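Local coordinates for hypothetical sugar ABC-transporter sugar binding protein (Arthrobacter globiformis, PDB 7BVT) that binds cyclic alpha-maltosyl-1,6-maltose as the solute-binding protein of a sugar ABC transporter, and so probably delivers this cyclic sugar for uptake, at residues E29-H34 with L83-I88; N217-F222 with A408-L413. All coordinates share one frame; numbering follows the deposited sequence.

Contact 1: E29-H34 with L83-I88; sequences EVTVWH and LPDIAI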
ATOM      1  N   GLU A  29      -8.069  31.162  -0.940  1.00 27.14           N
ATOM      2  CA  GLU A  29      -8.498  30.182   0.088  1.00 30.24           C
ATOM      3  C   GLU A  29      -8.592  28.819  -0.583  1.00 28.39           C
ATOM      4  O   GLU A  29      -9.235  28.720  -1.624  1.00 27.99           O
ATOM      5  CB  GLU A  29      -9.840  30.583   0.696  1.00 39.01           C
ATOM      6  CG  GLU A  29      -9.810  31.998   1.251  1.00 40.89           C
ATOM      7  CD  GLU A  29      -9.111  32.153   2.589  1.00 42.56           C
ATOM      8  OE1 GLU A  29      -8.871  31.113   3.251  1.00 40.34           O
ATOM      9  OE2 GLU A  29      -8.814  33.322   2.984  1.00 46.68           O
ATOM     10  N   VAL A  30      -7.911  27.829  -0.029  1.00 25.58           N
ATOM     11  CA  VAL A  30      -7.828  26.464  -0.590  1.00 22.19           C
ATOM     12  C   VAL A  30      -8.235  25.514   0.532  1.00 20.43           C
ATOM     13  O   VAL A  30      -7.630  25.516   1.612  1.00 23.52           O
ATOM     14  CB  VAL A  30      -6.406  26.206  -1.131  1.00 21.56           C
ATOM     15  CG1 VAL A  30      -6.164  24.740  -1.485  1.00 24.87           C
ATOM     16  CG2 VAL A  30      -6.085  27.071  -2.336  1.00 21.79           C
ATOM     17  N   THR A  31      -9.228  24.718   0.250  1.00 19.40           N
ATOM     18  CA  THR A  31      -9.695  23.714   1.210  1.00 20.60           C
ATOM     19  C   THR A  31      -9.046  22.351   0.932  1.00 20.65           C
ATOM     20  O   THR A  31      -8.923  21.979  -0.237  1.00 20.87           O
ATOM     21  CB  THR A  31     -11.201  23.626   1.205  1.00 23.04           C
ATOM     22  OG1 THR A  31     -11.659  23.283  -0.098  1.00 25.81           O
ATOM     23  CG2 THR A  31     -11.796  24.941   1.694  1.00 24.07           C
ATOM     24  N   VAL A  32      -8.703  21.648   1.990  1.00 19.20           N
ATOM     25  CA  VAL A  32      -8.103  20.283   1.930  1.00 18.83           C
ATOM     26  C   VAL A  32      -8.950  19.389   2.807  1.00 19.42           C
ATOM     27  O   VAL A  32      -9.092  19.740   3.974  1.00 20.28           O
ATOM     28  CB  VAL A  32      -6.651  20.252   2.400  1.00 19.97           C
ATOM     29  CG1 VAL A  32      -6.135  18.823   2.386  1.00 21.80           C
ATOM     30  CG2 VAL A  32      -5.776  21.144   1.563  1.00 22.73           C
ATOM     31  N   TRP A  33      -9.465  18.311   2.268  1.00 17.53           N
ATOM     32  CA  TRP A  33     -10.086  17.251   3.078  1.00 18.36           C
ATOM     33  C   TRP A  33      -9.157  16.042   3.114  1.00 21.89           C
ATOM     34  O   TRP A  33      -8.624  15.659   2.054  1.00 20.05           O
ATOM     35  CB  TRP A  33     -11.430  16.840   2.552  1.00 19.23           C
ATOM     36  CG  TRP A  33     -12.479  17.908   2.501  1.00 20.56           C
ATOM     37  CD1 TRP A  33     -12.413  19.144   3.039  1.00 23.83           C
ATOM     38  CD2 TRP A  33     -13.787  17.785   1.947  1.00 22.29           C
ATOM     39  NE1 TRP A  33     -13.588  19.810   2.821  1.00 23.22           N
ATOM     40  CE2 TRP A  33     -14.444  19.016   2.168  1.00 24.82           C
ATOM     41  CE3 TRP A  33     -14.462  16.765   1.293  1.00 23.56           C
ATOM     42  CZ2 TRP A  33     -15.730  19.271   1.693  1.00 24.69           C
ATOM     43  CZ3 TRP A  33     -15.758  16.999   0.878  1.00 27.79           C
ATOM     44  CH2 TRP A  33     -16.364  18.235   1.065  1.00 26.31           C
ATOM     45  N   HIS A  34      -8.995  15.454   4.289  1.00 20.06           N
ATOM     46  CA  HIS A  34      -8.116  14.287   4.484  1.00 18.17           C
ATOM     47  C   HIS A  34      -8.778  13.425   5.545  1.00 22.54           C
ATOM     48  O   HIS A  34      -9.747  13.932   6.127  1.00 21.91           O
ATOM     49  CB  HIS A  34      -6.732  14.692   4.891  1.00 19.57           C
ATOM     50  CG  HIS A  34      -6.757  15.353   6.218  1.00 19.79           C
ATOM     51  ND1 HIS A  34      -6.688  14.617   7.385  1.00 20.65           N
ATOM     52  CD2 HIS A  34      -6.804  16.668   6.546  1.00 21.77           C
ATOM     53  CE1 HIS A  34      -6.665  15.476   8.408  1.00 21.20           C
ATOM     54  NE2 HIS A  34      -6.762  16.739   7.941  1.00 21.44           N
ATOM     55  N   LEU A  83     -17.469  20.699  -3.656  1.00 23.82           N
ATOM     56  CA  LEU A  83     -16.255  19.873  -3.576  1.00 22.07           C
ATOM     57  C   LEU A  83     -15.152  20.706  -2.960  1.00 21.31           C
ATOM     58  O   LEU A  83     -15.094  21.920  -3.137  1.00 21.49           O
ATOM     59  CB  LEU A  83     -15.882  19.366  -4.975  1.00 21.74           C
ATOM     60  CG  LEU A  83     -16.732  18.226  -5.509  1.00 22.20           C
ATOM     61  CD1 LEU A  83     -16.500  17.996  -6.979  1.00 25.53           C
ATOM     62  CD2 LEU A  83     -16.452  16.949  -4.762  1.00 24.59           C
ATOM     63  N   PRO A  84     -14.194  20.066  -2.282  1.00 19.36           N
ATOM     64  CA  PRO A  84     -13.032  20.723  -1.715  1.00 19.69           C
ATOM     65  C   PRO A  84     -12.089  21.033  -2.889  1.00 18.99           C
ATOM     66  O   PRO A  84     -12.312  20.579  -3.965  1.00 20.22           O
ATOM     67  CB  PRO A  84     -12.407  19.698  -0.781  1.00 19.07           C
ATOM     68  CG  PRO A  84     -12.758  18.428  -1.450  1.00 18.95           C
ATOM     69  CD  PRO A  84     -14.145  18.602  -2.034  1.00 20.11           C
ATOM     70  N   ASP A  85     -11.095  21.818  -2.625  1.00 19.02           N
ATOM     71  CA  ASP A  85     -10.087  22.125  -3.669  1.00 20.11           C
ATOM     72  C   ASP A  85      -9.116  20.946  -3.770  1.00 18.77           C
ATOM     73  O   ASP A  85      -8.769  20.574  -4.871  1.00 18.28           O
ATOM     74  CB  ASP A  85      -9.338  23.398  -3.349  1.00 21.23           C
ATOM     75  CG  ASP A  85     -10.322  24.549  -3.324  1.00 22.51           C
ATOM     76  OD1 ASP A  85     -11.084  24.675  -4.338  1.00 24.68           O
ATOM     77  OD2 ASP A  85     -10.326  25.255  -2.287  1.00 21.01           O
ATOM     78  N   ILE A  86      -8.698  20.405  -2.640  1.00 16.90           N
ATOM     79  CA  ILE A  86      -7.813  19.213  -2.544  1.00 16.48           C
ATOM     80  C   ILE A  86      -8.550  18.115  -1.769  1.00 18.54           C
ATOM     81  O   ILE A  86      -8.998  18.337  -0.610  1.00 18.56           O
ATOM     82  CB  ILE A  86      -6.436  19.545  -1.931  1.00 17.28           C
ATOM     83  CG1 ILE A  86      -5.667  20.608  -2.725  1.00 17.72           C
ATOM     84  CG2 ILE A  86      -5.600  18.313  -1.725  1.00 17.55           C
ATOM     85  CD1 ILE A  86      -4.449  21.158  -2.002  1.00 17.95           C
ATOM     86  N   ALA A  87      -8.562  16.908  -2.299  1.00 16.86           N
ATOM     87  CA  ALA A  87      -8.897  15.700  -1.515  1.00 17.35           C
ATOM     88  C   ALA A  87      -7.651  14.835  -1.331  1.00 16.80           C
ATOM     89  O   ALA A  87      -6.905  14.639  -2.294  1.00 17.91           O
ATOM     90  CB  ALA A  87      -9.954  14.891  -2.226  1.00 18.77           C
ATOM     91  N   ILE A  88      -7.431  14.318  -0.148  1.00 17.22           N
ATOM     92  CA  ILE A  88      -6.333  13.360   0.098  1.00 16.50           C
ATOM     93  C   ILE A  88      -6.989  12.031   0.463  1.00 18.93           C
ATOM     94  O   ILE A  88      -7.612  11.929   1.531  1.00 20.09           O
ATOM     95  CB  ILE A  88      -5.343  13.886   1.149  1.00 17.83           C
ATOM     96  CG1 ILE A  88      -4.775  15.252   0.741  1.00 17.69           C
ATOM     97  CG2 ILE A  88      -4.236  12.882   1.452  1.00 17.31           C
ATOM     98  CD1 ILE A  88      -3.800  15.835   1.698  1.00 19.40           C
TER
HETATM   99  O   HOH W   1     -11.859  27.317  -1.777  1.00 37.68           O
HETATM  100  O   HOH W   2     -14.136  24.226  -0.761  1.00 33.56           O
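T31, V32 and W33 run beside D85, I86 and A87 in parallel register, the axes of strands 29-34 and 86-88 approaching to 4.8 Å at an angle of 16°, with V32 opposite I86 and W33 opposite A87. Three well-formed backbone bonds join them: I86 N to T31 O, W33 N to I86 O at 2.9 Å, and I88 N to W33 O. The turn ahead of the second strand is tied on by D85. Its carboxylate reaches back along the first strand, where OD2 accepts T31 N through the anti lone pair at 2.8 Å in a nearly straight bond. In return T31 OG1, turned toward the P84-D85 link by a chi1 of 59°, takes the backbone N of D85 at 3.0 Å; D85 N also makes a weak bond to T31 O. A water donating to both E29 O and D85 OD2 gives the carboxylate oxygen another partner.

On the W33 side of the sheet, P84 lies over the indole. Its CB stands 3.5 Å from the centroid of the five-membered ring and 7° off the normal, a CH-pi contact, while CG and CD continue over the six-membered ring. K73 makes a cation-pi contact with the same indole, and L74 of helix 70-80 touches both W33 and P84. The other face is aliphatic: I86 CD1 sits 3.8 Å from V32 CG2 and also meets V30 CG1, and I88 CD1 reaches V32 CG1. Helix 306-319 covers V30 and I86 there.

T31 and D85 thus each give the other a backbone N-H and a side-chain acceptor, tying the start of strand 86-88 to strand 29-34, and the carboxylate's N-H and water donors would probably favour its ionised form.

Contact 2: N217-F222 with A408-L413; sequences NSAAAF and AVNAVL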
ATOM      1  N   ASN A 217      -5.854  -2.592 -18.207  1.00 24.93           N
ATOM      2  CA  ASN A 217      -6.867  -2.914 -17.175  1.00 23.99           C
ATOM      3  C   ASN A 217      -8.133  -3.510 -17.803  1.00 21.82           C
ATOM      4  O   ASN A 217      -9.168  -3.471 -17.158  1.00 23.20           O
ATOM      5  CB  ASN A 217      -7.165  -1.702 -16.273  1.00 25.03           C
ATOM      6  CG  ASN A 217      -5.910  -1.243 -15.545  1.00 26.05           C
ATOM      7  OD1 ASN A 217      -4.985  -2.045 -15.304  1.00 26.79           O
ATOM      8  ND2 ASN A 217      -5.837   0.060 -15.280  1.00 27.29           N
ATOM      9  N   SER A 218      -8.064  -4.041 -19.027  1.00 27.44           N
ATOM     10  CA  SER A 218      -9.297  -4.574 -19.695  1.00 27.72           C
ATOM     11  C   SER A 218      -9.591  -6.012 -19.251  1.00 26.97           C
ATOM     12  O   SER A 218     -10.755  -6.464 -19.390  1.00 25.89           O
ATOM     13  CB  SER A 218      -9.209  -4.519 -21.209  1.00 27.63           C
ATOM     14  OG  SER A 218      -8.172  -5.347 -21.727  1.00 28.08           O
ATOM     15  N   ALA A 219      -8.583  -6.760 -18.800  1.00 23.89           N
ATOM     16  CA  ALA A 219      -8.819  -8.182 -18.481  1.00 24.11           C
ATOM     17  C   ALA A 219      -7.876  -8.620 -17.365  1.00 23.35           C
ATOM     18  O   ALA A 219      -6.756  -8.015 -17.250  1.00 21.86           O
ATOM     19  CB  ALA A 219      -8.577  -9.005 -19.706  1.00 22.14           C
ATOM     20  N   ALA A 220      -8.212  -9.738 -16.760  1.00 19.83           N
ATOM     21  CA  ALA A 220      -7.240 -10.481 -15.934  1.00 19.05           C
ATOM     22  C   ALA A 220      -5.976 -10.879 -16.699  1.00 20.77           C
ATOM     23  O   ALA A 220      -5.994 -11.233 -17.898  1.00 21.88           O
ATOM     24  CB  ALA A 220      -7.923 -11.686 -15.377  1.00 20.60           C
ATOM     25  N   ALA A 221      -4.854 -10.943 -15.989  1.00 20.63           N
ATOM     26  CA  ALA A 221      -3.557 -11.350 -16.550  1.00 21.08           C
ATOM     27  C   ALA A 221      -2.875 -12.418 -15.676  1.00 18.37           C
ATOM     28  O   ALA A 221      -1.764 -12.791 -16.026  1.00 19.10           O
ATOM     29  CB  ALA A 221      -2.687 -10.148 -16.729  1.00 22.75           C
ATOM     30  N   PHE A 222      -3.518 -12.881 -14.615  1.00 17.83           N
ATOM     31  CA  PHE A 222      -2.860 -13.711 -13.568  1.00 18.36           C
ATOM     32  C   PHE A 222      -3.057 -15.223 -13.810  1.00 20.78           C
ATOM     33  O   PHE A 222      -2.564 -16.019 -13.010  1.00 18.48           O
ATOM     34  CB  PHE A 222      -3.419 -13.344 -12.194  1.00 16.83           C
ATOM     35  CG  PHE A 222      -4.926 -13.366 -12.096  1.00 17.89           C
ATOM     36  CD1 PHE A 222      -5.627 -14.569 -12.153  1.00 16.97           C
ATOM     37  CD2 PHE A 222      -5.666 -12.188 -12.010  1.00 16.61           C
ATOM     38  CE1 PHE A 222      -7.014 -14.582 -12.098  1.00 18.18           C
ATOM     39  CE2 PHE A 222      -7.053 -12.205 -11.953  1.00 18.60           C
ATOM     40  CZ  PHE A 222      -7.725 -13.395 -12.023  1.00 18.34           C
ATOM     41  N   ALA A 408     -14.487 -14.379 -13.087  1.00 21.52           N
ATOM     42  CA  ALA A 408     -15.208 -13.434 -12.222  1.00 22.56           C
ATOM     43  C   ALA A 408     -14.659 -12.046 -12.556  1.00 25.59           C
ATOM     44  O   ALA A 408     -15.459 -11.106 -12.749  1.00 23.35           O
ATOM     45  CB  ALA A 408     -15.047 -13.817 -10.788  1.00 21.93           C
ATOM     46  N   VAL A 409     -13.337 -11.904 -12.562  1.00 21.61           N
ATOM     47  CA  VAL A 409     -12.685 -10.578 -12.781  1.00 20.22           C
ATOM     48  C   VAL A 409     -13.040 -10.052 -14.175  1.00 22.27           C
ATOM     49  O   VAL A 409     -13.437  -8.883 -14.336  1.00 22.27           O
ATOM     50  CB  VAL A 409     -11.165 -10.676 -12.574  1.00 19.49           C
ATOM     51  CG1 VAL A 409     -10.478  -9.431 -13.127  1.00 21.81           C
ATOM     52  CG2 VAL A 409     -10.857 -10.899 -11.120  1.00 19.52           C
ATOM     53  N   ASN A 410     -12.963 -10.898 -15.193  1.00 21.22           N
ATOM     54  CA  ASN A 410     -13.220 -10.457 -16.592  1.00 24.59           C
ATOM     55  C   ASN A 410     -14.684 -10.041 -16.702  1.00 25.30           C
ATOM     56  O   ASN A 410     -14.932  -9.058 -17.447  1.00 27.91           O
ATOM     57  CB  ASN A 410     -12.880 -11.545 -17.603  1.00 23.42           C
ATOM     58  CG  ASN A 410     -11.401 -11.650 -17.862  1.00 27.00           C
ATOM     59  OD1 ASN A 410     -10.650 -10.810 -17.402  1.00 25.34           O
ATOM     60  ND2 ASN A 410     -10.992 -12.685 -18.580  1.00 27.07           N
ATOM     61  N   ALA A 411     -15.594 -10.664 -15.948  1.00 24.34           N
ATOM     62  CA  ALA A 411     -17.037 -10.363 -16.090  1.00 24.56           C
ATOM     63  C   ALA A 411     -17.235  -8.960 -15.531  1.00 26.45           C
ATOM     64  O   ALA A 411     -18.028  -8.201 -16.085  1.00 29.54           O
ATOM     65  CB  ALA A 411     -17.894 -11.335 -15.368  1.00 24.18           C
ATOM     66  N   VAL A 412     -16.540  -8.654 -14.447  1.00 26.10           N
ATOM     67  CA  VAL A 412     -16.604  -7.347 -13.738  1.00 27.87           C
ATOM     68  C   VAL A 412     -15.990  -6.285 -14.648  1.00 25.77           C
ATOM     69  O   VAL A 412     -16.613  -5.208 -14.839  1.00 28.69           O
ATOM     70  CB  VAL A 412     -15.902  -7.428 -12.369  1.00 30.83           C
ATOM     71  CG1 VAL A 412     -15.607  -6.045 -11.824  1.00 34.53           C
ATOM     72  CG2 VAL A 412     -16.741  -8.223 -11.398  1.00 33.43           C
ATOM     73  N   LEU A 413     -14.850  -6.544 -15.260  1.00 26.28           N
ATOM     74  CA  LEU A 413     -14.159  -5.546 -16.114  1.00 27.01           C
ATOM     75  C   LEU A 413     -14.876  -5.318 -17.443  1.00 36.56           C
ATOM     76  O   LEU A 413     -14.804  -4.185 -17.947  1.00 33.77           O
ATOM     77  CB  LEU A 413     -12.747  -6.014 -16.430  1.00 30.26           C
ATOM     78  CG  LEU A 413     -11.803  -6.059 -15.245  1.00 26.66           C
ATOM     79  CD1 LEU A 413     -10.512  -6.752 -15.631  1.00 27.81           C
ATOM     80  CD2 LEU A 413     -11.521  -4.629 -14.776  1.00 28.29           C
TER
HETATM   81  O   HOH W   3     -12.715  -5.167 -20.523  1.00 35.33           O
HETATM   82  O   HOH W   4     -12.405  -8.621 -19.513  1.00 38.52           O
HETATM   83  O   HOH W   5      -8.028 -12.725 -19.096  1.00 25.18           O
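N410 leans from helix 408-413 toward the loop 217-222 and grips it at A220. OD1 accepts A220 N at 2.7 Å, the N-H pointing at it within the carbonyl plane and the bond nearly straight at 167°; the same oxygen lies 3.4 Å from A219 CA. On the other arm, ND2 donates to a water at 3.0 Å that in turn donates to A220 O, so the amide serves both polar groups of A220, one directly and one through water.

One helical turn on, L413 lies along the loop from root to tip. Its CB is 3.6 Å from S218 O, and CG stands near N217 O. CD1, extended anti to CA (chi2 171°), rests 3.6 Å from A219 CA, while CD2 comes 3.5 Å from N217 O. A second water donates to both S218 O and N410 O. One residue before N410, V409 splits its branches: CG1 meets A220 CB, and CG2 comes to the edge of the F222 ring, 4.1 Å from CZ. F384 meets that ring edge-to-face.

The arrangement is that of a helix asparagine accepting a loop N-H directly and reaching the C=O of the same residue through water, here docking the link between helices 195-207 and 225-239 onto the C-terminal helix.

Overall arrangement
Contact 1 closes before contact 2 opens along the chain; their centres lie about 33 Å apart and their nearest atoms about 20 Å, so they do not touch. They share no helix or strand. Contact 1 joins strands 28-34 and 86-90 within the mixed sheet, close to the N-terminus, whereas contact 2 holds a loop against helix 398-415, the last helix of the chain. Their centres are 22 and 21 Å from that of the chain. A bound glucose unit lies about 11 Å from the side chain of I88 in contact 1. This placement is consistent with the two-lobed solute-binding fold, in which sugar binds between the lobes; neither contact contributes a residue to the glycan pocket.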